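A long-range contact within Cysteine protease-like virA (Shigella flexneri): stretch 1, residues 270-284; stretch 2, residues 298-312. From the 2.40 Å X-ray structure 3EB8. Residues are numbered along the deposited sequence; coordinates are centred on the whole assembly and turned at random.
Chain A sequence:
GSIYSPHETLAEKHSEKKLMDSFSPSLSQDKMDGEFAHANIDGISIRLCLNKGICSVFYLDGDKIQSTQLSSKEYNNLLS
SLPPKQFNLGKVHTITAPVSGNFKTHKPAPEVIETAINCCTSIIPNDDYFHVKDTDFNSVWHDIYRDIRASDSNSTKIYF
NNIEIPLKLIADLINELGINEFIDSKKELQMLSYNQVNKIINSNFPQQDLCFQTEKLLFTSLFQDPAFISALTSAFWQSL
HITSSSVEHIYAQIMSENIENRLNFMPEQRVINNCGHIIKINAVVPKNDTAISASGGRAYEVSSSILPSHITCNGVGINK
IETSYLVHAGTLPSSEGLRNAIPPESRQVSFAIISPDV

Stretch 1 (270-284) RVINNCGHIIKINAV
Stretch 2 (298-312) RAYEVSSSILPSHIT

How do the backbones run? Two extended strands, the first running up to Ala 283 and the second starting at Tyr 300, lie antiparallel at 166°, their axes approaching to 4.5 Å. Ile 278 pairs with Ser 305, Lys 280 with Ser 303 and Asn 282 with Glu 301, each by two hydrogen bonds: Ile 278 N to Ser 305 O and Ser 305 N to Ile 278 O are both 2.9 Å, while Glu 301 N to Asn 282 O is 2.6 Å. Between them Ile 279 faces Ser 304 and Ile 281 faces Val 302, and just past them Ala 283 faces Tyr 300, with CA atoms 4.4 to 4.6 Å apart.

Where is the ladder disturbed? At Cys 275 (phi/psi -109/13) and Gly 276, where the register slips by one residue; Gly 276 sits at phi/psi 94/-172, where a CB would jam against the preceding carbonyl. Here the bonds weaken: Cys 275 N to Leu 307 O and Leu 307 N to Gly 276 O measure 3.3 and 3.4 Å. Beyond, the ladder tightens again, with Ser 309 N to Asn 273 O at 2.8 Å and Ser 309 OG (chi1 p) donating a hydrogen bond to Ile 272 O, also at 2.8 Å.

Which bumps fill which hollows on the Ile 281 face? Ile 281 (m, t) sets CG2 4.0 Å from CD2 of Tyr 300 (chi1 m, chi2 98°), and the ring also rests beside Ala 283, whose CB is 4.2 Å from Tyr 300 CE2. Farther along, Ile 306 (t, t) lays CG1 over one face of the His 277 ring (chi1 m), while Ser 304 OG lies at its edge.

What meets Ile 278? Leu 307 (m, t) points toward the first stretch, and Ile 278 (m, p) drives CD1 against it, 3.4 Å from Leu 307 CD1. A water fills the polar gap nearby, donating to Ile 278 O and Ser 303 OG, both at 2.6 Å, with Ser 305 OG 2.9 Å from it.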

# COMPACT_ATOMS: atom_id res chain seq x y z
N ARG A 270 -17.68 -19.34 -4.29
CA ARG A 270 -17.65 -18.22 -5.23
C ARG A 270 -16.43 -17.29 -5.17
O ARG A 270 -15.86 -16.94 -6.20
CB ARG A 270 -18.93 -17.41 -5.07
CG ARG A 270 -18.96 -16.09 -5.81
CD ARG A 270 -20.21 -15.30 -5.43
NE ARG A 270 -19.99 -13.86 -5.50
CZ ARG A 270 -19.81 -13.07 -4.44
NH1 ARG A 270 -19.82 -13.59 -3.22
NH2 ARG A 270 -19.62 -11.77 -4.60
N VAL A 271 -16.08 -16.85 -3.96
CA VAL A 271 -14.90 -15.97 -3.73
C VAL A 271 -14.75 -14.69 -4.56
O VAL A 271 -14.40 -14.71 -5.75
CB VAL A 271 -13.56 -16.73 -3.75
CG1 VAL A 271 -12.45 -15.84 -3.20
CG2 VAL A 271 -13.67 -18.01 -2.95
N ILE A 272 -14.97 -13.55 -3.91
CA ILE A 272 -14.77 -12.25 -4.54
C ILE A 272 -13.32 -12.14 -4.97
O ILE A 272 -12.43 -12.67 -4.32
CB ILE A 272 -15.09 -11.08 -3.59
CG1 ILE A 272 -14.06 -11.01 -2.46
CG2 ILE A 272 -16.51 -11.22 -3.01
CD1 ILE A 272 -14.15 -9.74 -1.65
N ASN A 273 -13.07 -11.43 -6.07
CA ASN A 273 -11.72 -11.28 -6.58
C ASN A 273 -10.81 -10.37 -5.74
O ASN A 273 -9.66 -10.73 -5.45
CB ASN A 273 -11.75 -10.73 -8.01
CG ASN A 273 -10.36 -10.35 -8.51
OD1 ASN A 273 -9.95 -9.19 -8.41
ND2 ASN A 273 -9.63 -11.34 -9.02
N ASN A 274 -11.32 -9.19 -5.39
CA ASN A 274 -10.53 -8.13 -4.77
C ASN A 274 -11.33 -7.31 -3.77
O ASN A 274 -12.55 -7.18 -3.90
CB ASN A 274 -9.96 -7.21 -5.86
CG ASN A 274 -9.63 -5.82 -5.33
OD1 ASN A 274 -10.36 -4.86 -5.61
ND2 ASN A 274 -8.53 -5.69 -4.58
N CYS A 275 -10.64 -6.75 -2.77
CA CYS A 275 -11.28 -5.93 -1.73
C CYS A 275 -10.94 -4.42 -1.83
O CYS A 275 -11.21 -3.67 -0.89
CB CYS A 275 -10.96 -6.46 -0.32
SG CYS A 275 -10.71 -8.26 -0.22
N GLY A 276 -10.36 -3.98 -2.95
CA GLY A 276 -10.11 -2.56 -3.19
C GLY A 276 -8.73 -2.06 -2.79
O GLY A 276 -7.86 -2.85 -2.42
N HIS A 277 -8.55 -0.73 -2.84
CA HIS A 277 -7.25 -0.09 -2.61
C HIS A 277 -7.10 0.54 -1.22
O HIS A 277 -8.03 1.16 -0.71
CB HIS A 277 -7.01 1.03 -3.63
CG HIS A 277 -6.79 0.55 -5.03
ND1 HIS A 277 -5.54 0.50 -5.61
CD2 HIS A 277 -7.66 0.12 -5.97
CE1 HIS A 277 -5.65 0.04 -6.84
NE2 HIS A 277 -6.92 -0.20 -7.09
N ILE A 278 -5.93 0.40 -0.62
CA ILE A 278 -5.59 1.23 0.51
C ILE A 278 -4.48 2.19 0.09
O ILE A 278 -3.34 1.78 -0.18
CB ILE A 278 -5.17 0.44 1.78
CG1 ILE A 278 -6.40 -0.08 2.54
CG2 ILE A 278 -4.45 1.36 2.77
CD1 ILE A 278 -7.22 -1.08 1.82
N ILE A 279 -4.82 3.47 0.04
CA ILE A 279 -3.95 4.49 -0.51
C ILE A 279 -3.55 5.51 0.55
O ILE A 279 -4.39 6.20 1.11
CB ILE A 279 -4.65 5.20 -1.69
CG1 ILE A 279 -4.81 4.19 -2.84
CG2 ILE A 279 -3.85 6.43 -2.14
CD1 ILE A 279 -5.87 4.58 -3.85
N LYS A 280 -2.26 5.58 0.84
CA LYS A 280 -1.75 6.58 1.76
C LYS A 280 -0.87 7.57 1.00
O LYS A 280 0.03 7.17 0.27
CB LYS A 280 -0.97 5.93 2.91
CG LYS A 280 -1.85 5.12 3.85
CD LYS A 280 -1.50 5.39 5.31
CE LYS A 280 -2.66 5.01 6.24
NZ LYS A 280 -2.50 5.48 7.65
N ILE A 281 -1.17 8.86 1.17
CA ILE A 281 -0.45 9.92 0.48
C ILE A 281 0.06 10.90 1.51
O ILE A 281 -0.70 11.30 2.41
CB ILE A 281 -1.36 10.68 -0.54
CG1 ILE A 281 -1.89 9.73 -1.60
CG2 ILE A 281 -0.58 11.80 -1.22
CD1 ILE A 281 -3.06 10.24 -2.39
N ASN A 282 1.33 11.27 1.37
CA ASN A 282 1.97 12.26 2.22
C ASN A 282 2.74 13.28 1.38
O ASN A 282 3.24 12.96 0.30
CB ASN A 282 2.91 11.59 3.21
CG ASN A 282 2.16 10.74 4.22
OD1 ASN A 282 1.52 11.27 5.12
ND2 ASN A 282 2.23 9.42 4.07
N ALA A 283 2.82 14.52 1.86
CA ALA A 283 3.57 15.54 1.17
C ALA A 283 5.03 15.31 1.53
O ALA A 283 5.30 14.75 2.58
CB ALA A 283 3.12 16.91 1.63
N VAL A 284 5.96 15.69 0.67
CA VAL A 284 7.37 15.51 0.99
C VAL A 284 7.86 16.69 1.84
O VAL A 284 8.54 16.52 2.87
CB VAL A 284 8.25 15.38 -0.27
CG1 VAL A 284 9.76 15.54 0.08
CG2 VAL A 284 7.99 14.05 -0.96
N ARG A 298 5.80 21.59 -4.06
CA ARG A 298 5.29 20.53 -3.17
C ARG A 298 5.03 19.15 -3.80
O ARG A 298 4.21 19.03 -4.70
CB ARG A 298 4.02 20.97 -2.45
CG ARG A 298 3.47 19.89 -1.52
CD ARG A 298 2.33 20.40 -0.67
NE ARG A 298 1.31 21.04 -1.49
CZ ARG A 298 0.12 21.41 -1.05
NH1 ARG A 298 -0.22 21.18 0.22
NH2 ARG A 298 -0.74 22.00 -1.87
N ALA A 299 5.73 18.13 -3.29
CA ALA A 299 5.72 16.77 -3.84
C ALA A 299 5.02 15.74 -2.93
O ALA A 299 4.77 16.02 -1.76
CB ALA A 299 7.15 16.30 -4.15
N TYR A 300 4.72 14.56 -3.47
CA TYR A 300 3.92 13.57 -2.75
C TYR A 300 4.54 12.18 -2.72
O TYR A 300 5.09 11.70 -3.71
CB TYR A 300 2.47 13.52 -3.28
CG TYR A 300 1.78 14.86 -3.13
CD1 TYR A 300 1.69 15.75 -4.21
CD2 TYR A 300 1.25 15.26 -1.90
CE1 TYR A 300 1.08 16.99 -4.07
CE2 TYR A 300 0.64 16.49 -1.75
CZ TYR A 300 0.56 17.35 -2.84
OH TYR A 300 -0.05 18.57 -2.69
N GLU A 301 4.45 11.54 -1.57
CA GLU A 301 4.77 10.12 -1.46
C GLU A 301 3.46 9.36 -1.49
O GLU A 301 2.54 9.64 -0.71
CB GLU A 301 5.55 9.84 -0.18
CG GLU A 301 6.78 10.74 -0.03
CD GLU A 301 7.38 10.76 1.37
OE1 GLU A 301 8.60 11.03 1.48
OE2 GLU A 301 6.65 10.53 2.36
N VAL A 302 3.36 8.39 -2.39
CA VAL A 302 2.18 7.55 -2.47
C VAL A 302 2.50 6.12 -2.06
O VAL A 302 3.55 5.56 -2.45
CB VAL A 302 1.62 7.54 -3.90
CG1 VAL A 302 0.42 6.62 -4.00
CG2 VAL A 302 1.30 8.95 -4.34
N SER A 303 1.62 5.53 -1.27
CA SER A 303 1.63 4.10 -1.05
C SER A 303 0.27 3.56 -1.49
O SER A 303 -0.75 3.89 -0.88
CB SER A 303 1.83 3.77 0.42
OG SER A 303 1.43 2.43 0.67
N SER A 304 0.26 2.76 -2.55
CA SER A 304 -0.97 2.21 -3.10
C SER A 304 -0.99 0.69 -2.97
O SER A 304 -0.26 -0.01 -3.67
CB SER A 304 -1.13 2.61 -4.57
OG SER A 304 -2.39 2.22 -5.10
N SER A 305 -1.81 0.17 -2.08
CA SER A 305 -1.89 -1.27 -1.89
C SER A 305 -3.15 -1.83 -2.49
O SER A 305 -4.25 -1.35 -2.23
CB SER A 305 -1.81 -1.61 -0.42
OG SER A 305 -0.57 -1.17 0.09
N ILE A 306 -2.99 -2.88 -3.29
CA ILE A 306 -4.16 -3.59 -3.76
C ILE A 306 -4.31 -4.86 -2.89
O ILE A 306 -3.33 -5.37 -2.36
CB ILE A 306 -4.06 -3.88 -5.27
CG1 ILE A 306 -5.44 -4.20 -5.85
CG2 ILE A 306 -3.06 -5.00 -5.56
CD1 ILE A 306 -5.50 -4.17 -7.37
N LEU A 307 -5.53 -5.34 -2.71
CA LEU A 307 -5.78 -6.45 -1.78
C LEU A 307 -6.54 -7.61 -2.42
O LEU A 307 -7.63 -7.96 -1.95
CB LEU A 307 -6.57 -5.98 -0.55
CG LEU A 307 -6.08 -4.81 0.33
CD1 LEU A 307 -7.14 -4.42 1.37
CD2 LEU A 307 -4.77 -5.12 1.01
N PRO A 308 -5.99 -8.21 -3.49
CA PRO A 308 -6.70 -9.33 -4.11
C PRO A 308 -6.89 -10.46 -3.11
O PRO A 308 -6.03 -10.67 -2.27
CB PRO A 308 -5.74 -9.79 -5.22
CG PRO A 308 -4.41 -9.25 -4.79
CD PRO A 308 -4.73 -7.93 -4.20
N SER A 309 -7.99 -11.18 -3.21
CA SER A 309 -8.22 -12.32 -2.33
C SER A 309 -7.26 -13.46 -2.70
O SER A 309 -6.88 -13.60 -3.86
CB SER A 309 -9.66 -12.79 -2.46
OG SER A 309 -9.83 -13.40 -3.71
N HIS A 310 -6.90 -14.27 -1.71
CA HIS A 310 -5.97 -15.38 -1.90
C HIS A 310 -6.39 -16.57 -1.05
O HIS A 310 -6.39 -16.49 0.18
CB HIS A 310 -4.55 -14.96 -1.49
CG HIS A 310 -3.50 -15.95 -1.88
ND1 HIS A 310 -2.89 -16.80 -0.98
CD2 HIS A 310 -2.96 -16.24 -3.09
CE1 HIS A 310 -2.02 -17.56 -1.62
NE2 HIS A 310 -2.04 -17.24 -2.90
N ILE A 311 -6.76 -17.68 -1.69
CA ILE A 311 -7.16 -18.85 -0.92
C ILE A 311 -5.94 -19.53 -0.33
O ILE A 311 -4.99 -19.84 -1.04
CB ILE A 311 -7.99 -19.87 -1.75
CG1 ILE A 311 -9.11 -19.16 -2.51
CG2 ILE A 311 -8.55 -20.96 -0.84
CD1 ILE A 311 -9.94 -18.22 -1.64
N THR A 312 -5.98 -19.75 0.98
CA THR A 312 -4.91 -20.46 1.67
C THR A 312 -5.48 -21.77 2.16
O THR A 312 -6.66 -22.07 1.95
CB THR A 312 -4.41 -19.67 2.90
OG1 THR A 312 -5.45 -19.64 3.89
CG2 THR A 312 -4.00 -18.23 2.51
O HOH W 1 -8.14 -12.86 -6.60
O HOH W 2 -0.98 1.60 0.95